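PDB 4YIV: apical membrane antigen AMA1 from Toxoplasma gondii ME49, which serves as an essential microneme protein in host cell invasion, as part of the moving junction formed between parasite and host cell membranes. Local coordinates for residues His32-Asp44 against Thr270-Gly282. Sequence-based numbering, arbitrary orientation. Where two conformers were deposited one is given.
Unlike the reference sequence in segment 270-282: Gly-282 (reference Trp). With CO (cobalt (II) ion), chain G.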
ATOM      1  N   HIS A  32      -7.663  -1.465   9.743  1.00 29.57           N
ATOM      2  CA  HIS A  32      -7.494  -2.690   8.989  0.60 30.58           C
ATOM      3  C   HIS A  32      -6.022  -2.996   8.688  1.00 28.94           C
ATOM      4  O   HIS A  32      -5.522  -4.077   8.920  1.00 36.81           O
ATOM      5  CB  HIS A  32      -8.311  -2.531   7.708  0.60 29.00           C
ATOM      6  CG  HIS A  32      -9.711  -2.102   7.974  0.60 30.85           C
ATOM      7  ND1 HIS A  32     -10.388  -1.185   7.200  0.60 26.35           N
ATOM      8  CD2 HIS A  32     -10.564  -2.472   8.957  0.60 34.76           C
ATOM      9  CE1 HIS A  32     -11.598  -1.015   7.692  0.60 34.60           C
ATOM     10  NE2 HIS A  32     -11.736  -1.798   8.742  0.60 39.17           N
ATOM     11  N   HIS A  33      -5.323  -1.998   8.160  1.00 22.46           N
ATOM     12  CA  HIS A  33      -3.932  -2.281   7.759  1.00 23.24           C
ATOM     13  C   HIS A  33      -3.020  -2.492   8.983  1.00 20.95           C
ATOM     14  O   HIS A  33      -2.280  -3.474   9.047  1.00 20.02           O
ATOM     15  CB  HIS A  33      -3.354  -1.157   6.860  1.00 22.77           C
ATOM     16  CG  HIS A  33      -1.931  -1.407   6.433  1.00 21.39           C
ATOM     17  ND1 HIS A  33      -1.580  -2.442   5.592  1.00 22.36           N
ATOM     18  CD2 HIS A  33      -0.774  -0.756   6.730  1.00 19.17           C
ATOM     19  CE1 HIS A  33      -0.270  -2.423   5.395  1.00 18.75           C
ATOM     20  NE2 HIS A  33       0.242  -1.410   6.074  1.00 20.14           N
ATOM     21  N   GLN A  34      -3.062  -1.533   9.914  1.00 21.66           N
ATOM     22  CA  GLN A  34      -2.521  -1.683  11.273  1.00 23.70           C
ATOM     23  C   GLN A  34      -0.985  -1.733  11.382  1.00 25.44           C
ATOM     24  O   GLN A  34      -0.443  -2.170  12.398  1.00 25.28           O
ATOM     25  CB  GLN A  34      -3.106  -2.940  11.941  1.00 22.40           C
ATOM     26  CG  GLN A  34      -4.559  -2.817  12.238  1.00 29.05           C
ATOM     27  CD  GLN A  34      -5.093  -4.064  12.895  1.00 37.86           C
ATOM     28  OE1 GLN A  34      -5.577  -4.966  12.230  1.00 38.57           O
ATOM     29  NE2 GLN A  34      -4.978  -4.126  14.215  1.00 41.97           N
ATOM     30  N   SER A  35      -0.285  -1.244  10.374  1.00 22.71           N
ATOM     31  CA  SER A  35       1.173  -1.288  10.399  1.00 19.86           C
ATOM     32  C   SER A  35       1.732  -0.195   9.510  1.00 17.84           C
ATOM     33  O   SER A  35       0.982   0.548   8.904  1.00 19.85           O
ATOM     34  CB  SER A  35       1.666  -2.659   9.938  1.00 21.90           C
ATOM     35  OG  SER A  35       3.001  -2.883  10.355  1.00 23.13           O
ATOM     36  N   GLY A  36       3.058  -0.085   9.434  1.00 17.56           N
ATOM     37  CA  GLY A  36       3.667   0.846   8.521  1.00 20.73           C
ATOM     38  C   GLY A  36       3.293   0.543   7.075  1.00 19.75           C
ATOM     39  O   GLY A  36       2.939  -0.593   6.726  1.00 17.26           O
ATOM     40  N   ILE A  37       3.339   1.579   6.250  1.00 20.13           N
ATOM     41  CA  ILE A  37       2.992   1.468   4.830  1.00 19.92           C
ATOM     42  C   ILE A  37       4.241   1.710   4.002  1.00 20.41           C
ATOM     43  O   ILE A  37       4.583   0.923   3.121  1.00 19.81           O
ATOM     44  CB  ILE A  37       1.909   2.468   4.480  1.00 17.78           C
ATOM     45  CG1 ILE A  37       0.626   2.114   5.253  1.00 17.20           C
ATOM     46  CG2 ILE A  37       1.641   2.455   2.953  1.00 21.16           C
ATOM     47  CD1 ILE A  37      -0.433   3.134   5.168  1.00 21.00           C
ATOM     48  N   TYR A  38       4.918   2.833   4.280  1.00 20.85           N
ATOM     49  CA  TYR A  38       6.122   3.150   3.546  1.00 18.90           C
ATOM     50  C   TYR A  38       7.180   2.107   3.864  1.00 18.40           C
ATOM     51  O   TYR A  38       7.687   1.412   2.978  1.00 20.52           O
ATOM     52  CB  TYR A  38       6.577   4.574   3.891  1.00 21.14           C
ATOM     53  CG  TYR A  38       7.831   5.012   3.180  1.00 20.65           C
ATOM     54  CD1 TYR A  38       7.802   5.411   1.858  1.00 21.98           C
ATOM     55  CD2 TYR A  38       9.036   5.048   3.854  1.00 23.76           C
ATOM     56  CE1 TYR A  38       8.970   5.826   1.215  1.00 25.28           C
ATOM     57  CE2 TYR A  38      10.190   5.465   3.244  1.00 22.54           C
ATOM     58  CZ  TYR A  38      10.157   5.858   1.923  1.00 26.34           C
ATOM     59  OH  TYR A  38      11.321   6.280   1.333  1.00 31.18           O
ATOM     60  N   VAL A  39       7.491   1.974   5.149  1.00 18.45           N
ATOM     61  CA  VAL A  39       8.195   0.808   5.649  1.00 17.20           C
ATOM     62  C   VAL A  39       7.309   0.078   6.660  1.00 19.61           C
ATOM     63  O   VAL A  39       6.876   0.682   7.637  1.00 18.83           O
ATOM     64  CB  VAL A  39       9.517   1.194   6.334  1.00 21.81           C
ATOM     65  CG1 VAL A  39      10.148  -0.035   6.991  1.00 19.66           C
ATOM     66  CG2 VAL A  39      10.433   1.844   5.285  1.00 21.27           C
ATOM     67  N   ASP A  40       7.055  -1.203   6.395  1.00 19.35           N
ATOM     68  CA  ASP A  40       6.172  -2.040   7.204  1.00 18.18           C
ATOM     69  C   ASP A  40       7.039  -3.017   7.966  1.00 19.47           C
ATOM     70  O   ASP A  40       7.593  -3.939   7.372  1.00 17.84           O
ATOM     71  CB  ASP A  40       5.158  -2.803   6.337  1.00 19.71           C
ATOM     72  CG  ASP A  40       4.283  -3.785   7.141  1.00 22.74           C
ATOM     73  OD1 ASP A  40       4.463  -3.938   8.388  1.00 21.04           O
ATOM     74  OD2 ASP A  40       3.432  -4.453   6.486  1.00 20.86           O
ATOM     75  N   LEU A  41       7.150  -2.797   9.273  1.00 20.57           N
ATOM     76  CA  LEU A  41       7.892  -3.707  10.184  1.00 19.92           C
ATOM     77  C   LEU A  41       7.146  -3.813  11.516  1.00 23.65           C
ATOM     78  O   LEU A  41       7.686  -3.493  12.577  1.00 23.51           O
ATOM     79  CB  LEU A  41       9.321  -3.198  10.386  1.00 21.30           C
ATOM     80  CG  LEU A  41      10.167  -3.243   9.110  1.00 20.15           C
ATOM     81  CD1 LEU A  41      11.494  -2.518   9.383  1.00 25.27           C
ATOM     82  CD2 LEU A  41      10.437  -4.657   8.659  1.00 22.43           C
ATOM     83  N   GLY A  42       5.872  -4.194  11.443  1.00 22.90           N
ATOM     84  CA  GLY A  42       4.976  -4.084  12.587  1.00 23.55           C
ATOM     85  C   GLY A  42       5.121  -5.200  13.613  1.00 24.26           C
ATOM     86  O   GLY A  42       4.621  -5.071  14.727  1.00 24.11           O
ATOM     87  N   GLN A  43       5.808  -6.276  13.249  1.00 20.28           N
ATOM     88  CA  GLN A  43       5.972  -7.444  14.133  1.00 23.45           C
ATOM     89  C   GLN A  43       7.424  -7.869  14.303  1.00 24.35           C
ATOM     90  O   GLN A  43       8.342  -7.335  13.669  1.00 22.48           O
ATOM     91  CB  GLN A  43       5.145  -8.648  13.597  1.00 24.33           C
ATOM     92  CG  GLN A  43       3.670  -8.558  14.011  1.00 25.36           C
ATOM     93  CD  GLN A  43       2.672  -9.411  13.215  1.00 25.05           C
ATOM     94  OE1 GLN A  43       1.468  -9.230  13.373  1.00 28.02           O
ATOM     95  NE2 GLN A  43       3.150 -10.319  12.370  1.00 29.01           N
ATOM     96  N   ASP A  44       7.626  -8.881  15.144  1.00 22.12           N
ATOM     97  CA  ASP A  44       8.952  -9.428  15.376  1.00 23.42           C
ATOM     98  C   ASP A  44       8.809 -10.916  15.562  1.00 23.27           C
ATOM     99  O   ASP A  44       7.909 -11.355  16.278  1.00 23.58           O
ATOM    100  CB  ASP A  44       9.613  -8.819  16.614  1.00 25.49           C
ATOM    101  CG  ASP A  44       9.642  -7.302  16.573  1.00 25.14           C
ATOM    102  OD1 ASP A  44       8.630  -6.694  16.976  1.00 28.25           O
ATOM    103  OD2 ASP A  44      10.673  -6.758  16.117  1.00 30.11           O
ATOM    104  N   THR A 270       1.177  10.798  -1.406  1.00 20.93           N
ATOM    105  CA  THR A 270       0.516  10.212  -0.246  1.00 18.54           C
ATOM    106  C   THR A 270       1.334   9.043   0.299  1.00 20.69           C
ATOM    107  O   THR A 270       1.243   8.735   1.476  1.00 23.07           O
ATOM    108  CB  THR A 270      -0.948   9.734  -0.565  1.00 22.33           C
ATOM    109  OG1 THR A 270      -0.922   8.668  -1.525  1.00 23.55           O
ATOM    110  CG2 THR A 270      -1.766  10.894  -1.151  1.00 24.36           C
ATOM    111  N   PHE A 271       2.158   8.421  -0.562  1.00 19.70           N
ATOM    112  CA  PHE A 271       3.065   7.350  -0.149  1.00 19.35           C
ATOM    113  C   PHE A 271       4.446   7.834   0.299  1.00 19.85           C
ATOM    114  O   PHE A 271       5.059   7.245   1.191  1.00 19.86           O
ATOM    115  CB  PHE A 271       3.263   6.367  -1.305  1.00 17.72           C
ATOM    116  CG  PHE A 271       4.153   5.200  -0.982  1.00 19.79           C
ATOM    117  CD1 PHE A 271       3.746   4.196  -0.125  1.00 18.76           C
ATOM    118  CD2 PHE A 271       5.405   5.110  -1.562  1.00 20.80           C
ATOM    119  CE1 PHE A 271       4.583   3.130   0.148  1.00 16.86           C
ATOM    120  CE2 PHE A 271       6.244   4.064  -1.295  1.00 19.69           C
ATOM    121  CZ  PHE A 271       5.830   3.055  -0.440  1.00 18.95           C
ATOM    122  N   GLU A 272       4.962   8.861  -0.361  1.00 20.96           N
ATOM    123  CA  GLU A 272       6.369   9.228  -0.169  1.00 25.15           C
ATOM    124  C   GLU A 272       6.594  10.423   0.765  1.00 24.16           C
ATOM    125  O   GLU A 272       7.734  10.689   1.129  1.00 22.65           O
ATOM    126  CB  GLU A 272       7.019   9.489  -1.542  1.00 23.02           C
ATOM    127  CG  GLU A 272       7.087   8.240  -2.427  1.00 23.05           C
ATOM    128  CD  GLU A 272       8.050   8.370  -3.582  1.00 34.18           C
ATOM    129  OE1 GLU A 272       8.333   7.342  -4.268  1.00 28.10           O
ATOM    130  OE2 GLU A 272       8.521   9.504  -3.828  1.00 33.30           O
ATOM    131  N   ASN A 273       5.536  11.101   1.210  1.00 22.30           N
ATOM    132  CA  ASN A 273       5.736  12.260   2.070  1.00 25.50           C
ATOM    133  C   ASN A 273       6.277  11.805   3.429  1.00 25.67           C
ATOM    134  O   ASN A 273       6.053  10.656   3.861  1.00 20.96           O
ATOM    135  CB  ASN A 273       4.441  13.058   2.227  1.00 23.25           C
ATOM    136  CG  ASN A 273       3.493  12.443   3.228  1.00 23.92           C
ATOM    137  OD1 ASN A 273       3.668  12.586   4.444  1.00 23.36           O
ATOM    138  ND2 ASN A 273       2.472  11.762   2.730  1.00 23.09           N
ATOM    139  N   ASP A 274       6.983  12.685   4.132  1.00 23.96           N
ATOM    140  CA  ASP A 274       7.720  12.243   5.335  1.00 21.78           C
ATOM    141  C   ASP A 274       6.853  11.868   6.525  1.00 22.71           C
ATOM    142  O   ASP A 274       7.351  11.340   7.536  1.00 23.03           O
ATOM    143  CB  ASP A 274       8.733  13.319   5.737  1.00 25.98           C
ATOM    144  CG  ASP A 274       8.105  14.466   6.563  1.00 32.53           C
ATOM    145  OD1 ASP A 274       6.959  14.916   6.310  1.00 27.54           O
ATOM    146  OD2 ASP A 274       8.801  14.917   7.478  1.00 31.06           O
ATOM    147  N   GLY A 275       5.555  12.076   6.398  1.00 20.19           N
ATOM    148  CA  GLY A 275       4.618  11.821   7.462  1.00 21.49           C
ATOM    149  C   GLY A 275       3.820  10.501   7.313  1.00 22.49           C
ATOM    150  O   GLY A 275       3.078  10.101   8.203  1.00 20.43           O
ATOM    151  N   VAL A 276       3.995   9.808   6.202  1.00 21.44           N
ATOM    152  CA  VAL A 276       3.314   8.521   5.955  1.00 20.32           C
ATOM    153  C   VAL A 276       3.649   7.499   7.051  1.00 25.40           C
ATOM    154  O   VAL A 276       4.769   7.471   7.554  1.00 20.68           O
ATOM    155  CB  VAL A 276       3.700   7.922   4.563  1.00 20.84           C
ATOM    156  CG1 VAL A 276       5.177   7.592   4.564  1.00 26.53           C
ATOM    157  CG2 VAL A 276       2.912   6.643   4.217  1.00 23.65           C
ATOM    158  N   ALA A 277       2.690   6.649   7.413  1.00 21.89           N
ATOM    159  CA  ALA A 277       2.955   5.587   8.384  1.00 18.58           C
ATOM    160  C   ALA A 277       4.170   4.793   7.997  1.00 23.41           C
ATOM    161  O   ALA A 277       4.243   4.252   6.903  1.00 19.21           O
ATOM    162  CB  ALA A 277       1.768   4.667   8.499  1.00 20.64           C
ATOM    163  N   SER A 278       5.146   4.731   8.898  1.00 20.38           N
ATOM    164  CA  SER A 278       6.376   4.032   8.620  1.00 20.72           C
ATOM    165  C   SER A 278       7.008   3.555   9.912  1.00 23.52           C
ATOM    166  O   SER A 278       6.954   4.214  10.956  1.00 23.48           O
ATOM    167  CB  SER A 278       7.356   4.892   7.834  1.00 27.17           C
ATOM    168  OG  SER A 278       8.575   4.184   7.669  1.00 29.86           O
ATOM    169  N   ASP A 279       7.584   2.372   9.840  1.00 21.12           N
ATOM    170  CA  ASP A 279       8.072   1.677  11.035  1.00 22.91           C
ATOM    171  C   ASP A 279       9.622   1.692  11.102  1.00 25.75           C
ATOM    172  O   ASP A 279      10.218   0.914  11.843  1.00 24.91           O
ATOM    173  CB  ASP A 279       7.566   0.223  11.045  1.00 21.66           C
ATOM    174  CG  ASP A 279       6.027   0.119  11.117  1.00 23.63           C
ATOM    175  OD1 ASP A 279       5.369   1.149  11.411  1.00 21.62           O
ATOM    176  OD2 ASP A 279       5.485  -1.002  10.882  1.00 23.08           O
ATOM    177  N   GLN A 280      10.258   2.534  10.290  1.00 26.41           N
ATOM    178  CA  GLN A 280      11.721   2.478  10.121  1.00 30.65           C
ATOM    179  C   GLN A 280      12.407   3.421  11.133  1.00 38.07           C
ATOM    180  O   GLN A 280      11.897   4.502  11.400  1.00 41.61           O
ATOM    181  CB  GLN A 280      12.109   2.860   8.703  1.00 37.59           C
ATOM    182  CG  GLN A 280      13.619   2.891   8.459  1.00 48.07           C
ATOM    183  CD  GLN A 280      14.226   1.597   7.894  1.00 36.87           C
ATOM    184  OE1 GLN A 280      13.535   0.587   7.678  1.00 29.77           O
ATOM    185  NE2 GLN A 280      15.549   1.632   7.657  1.00 27.69           N
ATOM    186  N   PRO A 281      13.575   3.013  11.685  1.00 54.19           N
ATOM    187  CA  PRO A 281      14.246   3.812  12.733  1.00 56.15           C
ATOM    188  C   PRO A 281      14.470   5.317  12.400  1.00 55.22           C
ATOM    189  O   PRO A 281      13.983   6.116  13.187  1.00 54.18           O
ATOM    190  CB  PRO A 281      15.581   3.071  12.943  1.00 61.30           C
ATOM    191  CG  PRO A 281      15.299   1.640  12.565  1.00 56.14           C
ATOM    192  CD  PRO A 281      14.213   1.686  11.500  1.00 55.11           C
ATOM    193  N   GLY A 282      15.141   5.729  11.319  1.00 60.54           N
ATOM    194  CA  GLY A 282      15.845   4.874  10.385  1.00 56.03           C
ATOM    195  C   GLY A 282      17.341   4.941  10.628  1.00 68.11           C
ATOM    196  O   GLY A 282      17.787   5.418  11.672  1.00 64.92           O
TER
HETATM  197 CO    CO G 506       9.235  -4.497  16.719  1.00 44.15          CO
HETATM  198  O   HOH W   1       8.899  -4.750  14.396  1.00 30.84           O
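Asp-279 OD2 is gripped by two backbone amides of the 32-44 segment: Leu-41 N lies 2.9 Å from OD2, on the anti side, tilted a little out of the carboxylate plane, whereas Gly-36 N reaches OD2 at 3.0 Å from above that plane, both from the same face of it. With chi1 at -63°, the carboxylate swings beside the backbone N of Asp-279 and into the bend between Gly-36 and Leu-41. Aspartate suits this place because its short side chain can satisfy amides while its own N donates to Val-39 O at 2.9 Å; glycine suits position 36 because, having no side chain, it lets Asp-279 CG come to 3.6 Å from Gly-36 CA. The other oxygen, OD1, accepts from Ser-293 OG, and Ser-35 OG donates a hydrogen bond to Asp-40 OD1.

Ala-277 O is the second shared acceptor. Tyr-38 N approaches it nearly head-on at 3.1 Å, and Ile-37 N meets the same oxygen from above the carbonyl plane at 2.9 Å.

Apolar groups pack beside these bonds. The Tyr-38 ring stands anti to its amide nitrogen (chi1 180°), which carries CD1 over one face of Phe-271, offset toward the rim; the ring planes are inclined at 52°. Val-276 CG1 presses on Tyr-38 CB at 3.4 Å, and Ile-37 CG2 packs against Phe-271 CD1. Farther along, branched Val-39 lies against Gln-280 CB, and the bend at chi2 brings OE1 to 3.5 Å from Val-39 CG1.

Within the PAN-clan AMA1 family region of this fragment, the contact ties the loop leading into strand 43-47, whose Asp-44 binds cobalt together with His-292, to the chain leaving helix 263-272. Clustered amide donors would be expected to stabilise a negative charge on buried Asp-279, offsetting its nearness to Asp-40.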